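Local coordinates for phosphinothricin N-acetyltransferase (Brucella ovis, PDB 5DWM) that transfers an acetyl group from acetyl-CoA to the amino group of phosphinothricin, using a GNAT fold, at the interface of chains A and B. Residues are numbered along the deposited sequence; one frame, centred on the assembly and turned at random. Chains: chain A/B, Phosphinothricin N-acetyltransferase.

Contacts 1 and 2 belong to one two-fold symmetric interface between copies of a GNAT acetyltransferase, and the centres of their C-alpha atoms lie about 21 Å apart. Contact 1 sits where strand 148-153 of each chain meets its twin, with strand 162-172 adding a side chain. Contact 2 pairs a loop and the end of strand 156-159 of one chain with the 3-10 helix 84-86 of the other. They share no residue, but strand 156-159 lies between the two strands of contact 1 in sequence. Backbone pairing and loop packing together suggest a dimer, although the crystal alone does not prove one in solution.

Contact 1: the interface of chains A and B. Residues chain A 150-153, 170; chain B 150-154.
Strands 148-153 of the two chains meet antiparallel at A:Gly151 and B:Gly151, whose CA atoms approach to 3.6 Å with no side chain between them. On either side of this bridge the backbones bond reciprocally. The amide N of B:Arg152 donates to the carbonyl O of A:Cys150 at 2.9 Å, from above the carbonyl plane, and A:Arg152 N does the same to B:Cys150 O. Each cysteine CB rests near the arginine carbonyl opposite, while SG takes the crowded position between its own backbone N and carbonyl carbon (chi1 64°).

A:Gln170, on strand 162-172, reaches across to the segment that follows the partner strand. From CB its CG also turns into the crowded position (chi1 69°), and the chain then runs extended to the amide. The amide then turns its edge to the backbone of B:Glu154, with CD 3.6 Å from that residue's N. Beyond CD, OE1 accepts the amide N-H of B:Glu154 on an in-plane lone pair at 2.9 Å, and NE2 donates to B:Glu154 O, also 2.9 Å away and near the plane of the glutamine amide. This two-point grip on N and O of one residue fixes the amide's rotation and distinguishes its oxygen end from its nitrogen end. The flank of the amide meets B:Ile153, whose CG2 lies 4.0 Å from NE2. OE1 has a further partner in water 1, which links it to the B:Glu154 carboxylate; the water oxygen stands 2.7 Å from B:Glu154 OE2.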
loop_
_atom_site.group_PDB
_atom_site.type_symbol
_atom_site.label_atom_id
_atom_site.label_comp_id
_atom_site.label_asym_id
_atom_site.label_seq_id
_atom_site.Cartn_x
_atom_site.Cartn_y
_atom_site.Cartn_z
ATOM N N CYS A 150 -8.270 0.954 -11.298
ATOM C CA CYS A 150 -7.082 0.142 -11.493
ATOM C C CYS A 150 -6.967 -0.998 -10.491
ATOM O O CYS A 150 -5.890 -1.591 -10.379
ATOM C CB CYS A 150 -5.801 1.000 -11.519
ATOM S SG CYS A 150 -5.404 1.870 -9.989
ATOM N N GLY A 151 -8.027 -1.327 -9.766
ATOM C CA GLY A 151 -7.989 -2.526 -8.949
ATOM C C GLY A 151 -9.047 -2.519 -7.871
ATOM O O GLY A 151 -9.677 -1.504 -7.578
ATOM N N ARG A 152 -9.222 -3.692 -7.267
ATOM C CA ARG A 152 -10.163 -3.855 -6.163
ATOM C C ARG A 152 -9.663 -5.019 -5.322
ATOM O O ARG A 152 -9.680 -6.168 -5.783
ATOM C CB ARG A 152 -11.575 -4.122 -6.675
ATOM C CG ARG A 152 -12.612 -4.202 -5.568
ATOM C CD ARG A 152 -14.014 -4.013 -6.137
ATOM N NE ARG A 152 -15.061 -4.178 -5.132
ATOM C CZ ARG A 152 -16.226 -3.538 -5.154
ATOM N NH1 ARG A 152 -16.502 -2.669 -6.120
ATOM N NH2 ARG A 152 -17.119 -3.756 -4.200
ATOM N N ILE A 153 -9.203 -4.725 -4.108
ATOM C CA ILE A 153 -8.765 -5.767 -3.182
ATOM C C ILE A 153 -9.991 -6.141 -2.361
ATOM O O ILE A 153 -10.440 -5.365 -1.515
ATOM C CB ILE A 153 -7.617 -5.309 -2.272
ATOM C CG1 ILE A 153 -6.451 -4.737 -3.073
ATOM C CG2 ILE A 153 -7.159 -6.468 -1.374
ATOM C CD1 ILE A 153 -5.398 -4.064 -2.181
ATOM N N GLN A 170 -6.478 5.575 -10.391
ATOM C CA GLN A 170 -5.276 6.362 -10.640
ATOM C C GLN A 170 -5.497 7.399 -11.733
ATOM O O GLN A 170 -6.360 7.258 -12.600
ATOM C CB GLN A 170 -4.032 5.499 -10.936
ATOM C CG GLN A 170 -4.078 4.774 -12.269
ATOM C CD GLN A 170 -2.852 3.906 -12.517
ATOM O OE1 GLN A 170 -2.981 2.719 -12.803
ATOM N NE2 GLN A 170 -1.659 4.502 -12.432
ATOM N N CYS B 150 -6.275 -8.882 -9.028
ATOM C CA CYS B 150 -7.142 -7.901 -8.387
ATOM C C CYS B 150 -6.677 -6.464 -8.616
ATOM O O CYS B 150 -7.131 -5.553 -7.907
ATOM C CB CYS B 150 -7.323 -8.192 -6.891
ATOM S SG CYS B 150 -5.843 -8.092 -5.866
ATOM N N GLY B 151 -5.797 -6.226 -9.574
ATOM C CA GLY B 151 -5.481 -4.854 -9.924
ATOM C C GLY B 151 -4.146 -4.733 -10.619
ATOM O O GLY B 151 -3.341 -5.668 -10.671
ATOM N N ARG B 152 -3.922 -3.540 -11.166
ATOM C CA ARG B 152 -2.648 -3.218 -11.803
ATOM C C ARG B 152 -2.475 -1.705 -11.753
ATOM O O ARG B 152 -3.241 -0.974 -12.397
ATOM C CB ARG B 152 -2.616 -3.738 -13.240
ATOM C CG ARG B 152 -1.321 -3.442 -13.995
ATOM C CD ARG B 152 -1.239 -4.287 -15.259
ATOM N NE ARG B 152 -0.029 -4.022 -16.027
ATOM C CZ ARG B 152 0.608 -4.937 -16.751
ATOM N NH1 ARG B 152 0.157 -6.188 -16.796
ATOM N NH2 ARG B 152 1.700 -4.605 -17.422
ATOM N N ILE B 153 -1.500 -1.237 -10.974
ATOM C CA ILE B 153 -1.196 0.191 -10.899
ATOM C C ILE B 153 -0.154 0.460 -11.977
ATOM O O ILE B 153 0.998 0.027 -11.854
ATOM C CB ILE B 153 -0.672 0.599 -9.515
ATOM C CG1 ILE B 153 -1.628 0.153 -8.407
ATOM C CG2 ILE B 153 -0.425 2.116 -9.453
ATOM C CD1 ILE B 153 -1.051 0.292 -7.012
ATOM N N GLU B 154 -0.558 1.160 -13.041
ATOM C CA GLU B 154 0.340 1.416 -14.156
ATOM C C GLU B 154 1.343 2.510 -13.815
ATOM O O GLU B 154 0.997 3.523 -13.200
ATOM C CB GLU B 154 -0.461 1.848 -15.375
ATOM C CG GLU B 154 -1.357 0.769 -15.898
ATOM C CD GLU B 154 -2.031 1.178 -17.181
ATOM O OE1 GLU B 154 -1.325 1.353 -18.198
ATOM O OE2 GLU B 154 -3.264 1.352 -17.165
HETATM O O HOH W 1 -4.517 1.679 -14.816
#

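Contact 2: the interface of chains A and B. Residues chain A 38-40, 159; chain B 83-86.
The carbonyl O of A:Tyr38 accepts a hydrogen bond across the interface from the amide N of B:Ala85 at 3.0 Å. The donor lies in the carbonyl plane and the bond is fairly straight, 162° at H. CB of the same alanine is 3.4 Å from this O of A:Tyr38, so an N-H and a methyl group of one residue meet it. B:Ala85 belongs to the 3-10 helix 84-86, so a loop carbonyl of one chain caps an N-H in the first turn of the other; CB of B:Ala85 also packs against CB of A:Tyr38.

The two tyrosines cross at about a right angle. The ring of A:Tyr38, with CG beside its backbone N (chi1 -79°), presents its edge to the face of B:Tyr86, and CD2 stands over the centre of that ring, 3.4 Å from CZ.

On the other side of the carbonyl, A:Glu39 and B:Arg83 run alongside each other with their tips heading the same way. Their aliphatic parts touch first, CG of the glutamate being 3.5 Å from CD of the arginine. Carboxylate and guanidinium then stack nearly parallel, with OE2 above the rim of the guanidinium. The salt bridge is long, B:Arg83 NE lying 3.8 Å from A:Glu39 OE2, so it probably adds diffuse attraction more than direction. A:Ile40 and B:Pro84 pass antiparallel, CG1 meeting CB. Behind the loop, the fully extended A:Lys159 supports the chain from its own side, its NZ donating to A:Glu39 O at 2.8 Å, nearly along the C=O axis.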
loop_
_atom_site.group_PDB
_atom_site.type_symbol
_atom_site.label_atom_id
_atom_site.label_comp_id
_atom_site.label_asym_id
_atom_site.label_seq_id
_atom_site.Cartn_x
_atom_site.Cartn_y
_atom_site.Cartn_z
ATOM N N TYR A 38 -9.994 3.084 7.597
ATOM C CA TYR A 38 -9.832 1.783 8.228
ATOM C C TYR A 38 -9.329 1.885 9.665
ATOM O O TYR A 38 -8.938 0.867 10.250
ATOM C CB TYR A 38 -8.947 0.857 7.386
ATOM C CG TYR A 38 -9.641 0.217 6.198
ATOM C CD1 TYR A 38 -10.824 0.744 5.663
ATOM C CD2 TYR A 38 -9.115 -0.933 5.611
ATOM C CE1 TYR A 38 -11.451 0.137 4.564
ATOM C CE2 TYR A 38 -9.729 -1.539 4.527
ATOM C CZ TYR A 38 -10.882 -0.999 3.997
ATOM O OH TYR A 38 -11.483 -1.613 2.911
ATOM N N GLU A 39 -9.326 3.085 10.243
ATOM C CA GLU A 39 -9.117 3.217 11.675
ATOM C C GLU A 39 -10.437 3.024 12.409
ATOM O O GLU A 39 -11.515 3.229 11.848
ATOM C CB GLU A 39 -8.489 4.572 12.017
ATOM C CG GLU A 39 -7.113 4.743 11.396
ATOM C CD GLU A 39 -6.362 5.948 11.938
ATOM O OE1 GLU A 39 -6.471 7.030 11.335
ATOM O OE2 GLU A 39 -5.654 5.814 12.963
ATOM N N ILE A 40 -10.343 2.591 13.666
ATOM C CA ILE A 40 -11.504 2.340 14.505
ATOM C C ILE A 40 -11.626 3.369 15.616
ATOM O O ILE A 40 -12.729 3.821 15.932
ATOM C CB ILE A 40 -11.454 0.913 15.090
ATOM C CG1 ILE A 40 -11.169 -0.111 13.996
ATOM C CG2 ILE A 40 -12.738 0.601 15.860
ATOM C CD1 ILE A 40 -12.132 -0.081 12.880
ATOM N N LYS A 159 -14.821 -3.932 9.533
ATOM C CA LYS A 159 -15.145 -2.815 10.407
ATOM C C LYS A 159 -16.659 -2.706 10.497
ATOM O O LYS A 159 -17.362 -2.940 9.514
ATOM C CB LYS A 159 -14.549 -1.502 9.869
ATOM C CG LYS A 159 -14.851 -0.270 10.717
ATOM C CD LYS A 159 -14.199 0.989 10.129
ATOM C CE LYS A 159 -14.499 2.191 10.999
ATOM N NZ LYS A 159 -13.950 3.460 10.449
ATOM N N ARG B 83 -3.390 -0.014 9.653
ATOM C CA ARG B 83 -4.584 0.425 10.367
ATOM C C ARG B 83 -5.446 -0.791 10.732
ATOM O O ARG B 83 -5.437 -1.805 10.021
ATOM C CB ARG B 83 -5.396 1.435 9.546
ATOM C CG ARG B 83 -4.716 2.778 9.218
ATOM C CD ARG B 83 -3.995 3.405 10.391
ATOM N NE ARG B 83 -3.446 4.713 10.025
ATOM C CZ ARG B 83 -2.495 5.344 10.708
ATOM N NH1 ARG B 83 -1.975 4.781 11.792
ATOM N NH2 ARG B 83 -2.050 6.530 10.305
ATOM N N PRO B 84 -6.188 -0.725 11.848
ATOM C CA PRO B 84 -6.766 -1.959 12.421
ATOM C C PRO B 84 -7.738 -2.720 11.528
ATOM O O PRO B 84 -7.813 -3.948 11.639
ATOM C CB PRO B 84 -7.440 -1.473 13.710
ATOM C CG PRO B 84 -6.683 -0.236 14.081
ATOM C CD PRO B 84 -6.275 0.411 12.783
ATOM N N ALA B 85 -8.511 -2.056 10.668
ATOM C CA ALA B 85 -9.444 -2.824 9.848
ATOM C C ALA B 85 -8.737 -3.750 8.868
ATOM O O ALA B 85 -9.354 -4.706 8.394
ATOM C CB ALA B 85 -10.460 -1.921 9.138
ATOM N N TYR B 86 -7.458 -3.496 8.580
ATOM C CA TYR B 86 -6.653 -4.306 7.670
ATOM C C TYR B 86 -6.026 -5.524 8.339
ATOM O O TYR B 86 -5.238 -6.212 7.688
ATOM C CB TYR B 86 -5.476 -3.478 7.146
ATOM C CG TYR B 86 -5.747 -2.433 6.084
ATOM C CD1 TYR B 86 -6.118 -2.798 4.790
ATOM C CD2 TYR B 86 -5.522 -1.082 6.347
ATOM C CE1 TYR B 86 -6.301 -1.844 3.799
ATOM C CE2 TYR B 86 -5.699 -0.118 5.353
ATOM C CZ TYR B 86 -6.086 -0.513 4.081
ATOM O OH TYR B 86 -6.262 0.431 3.092
#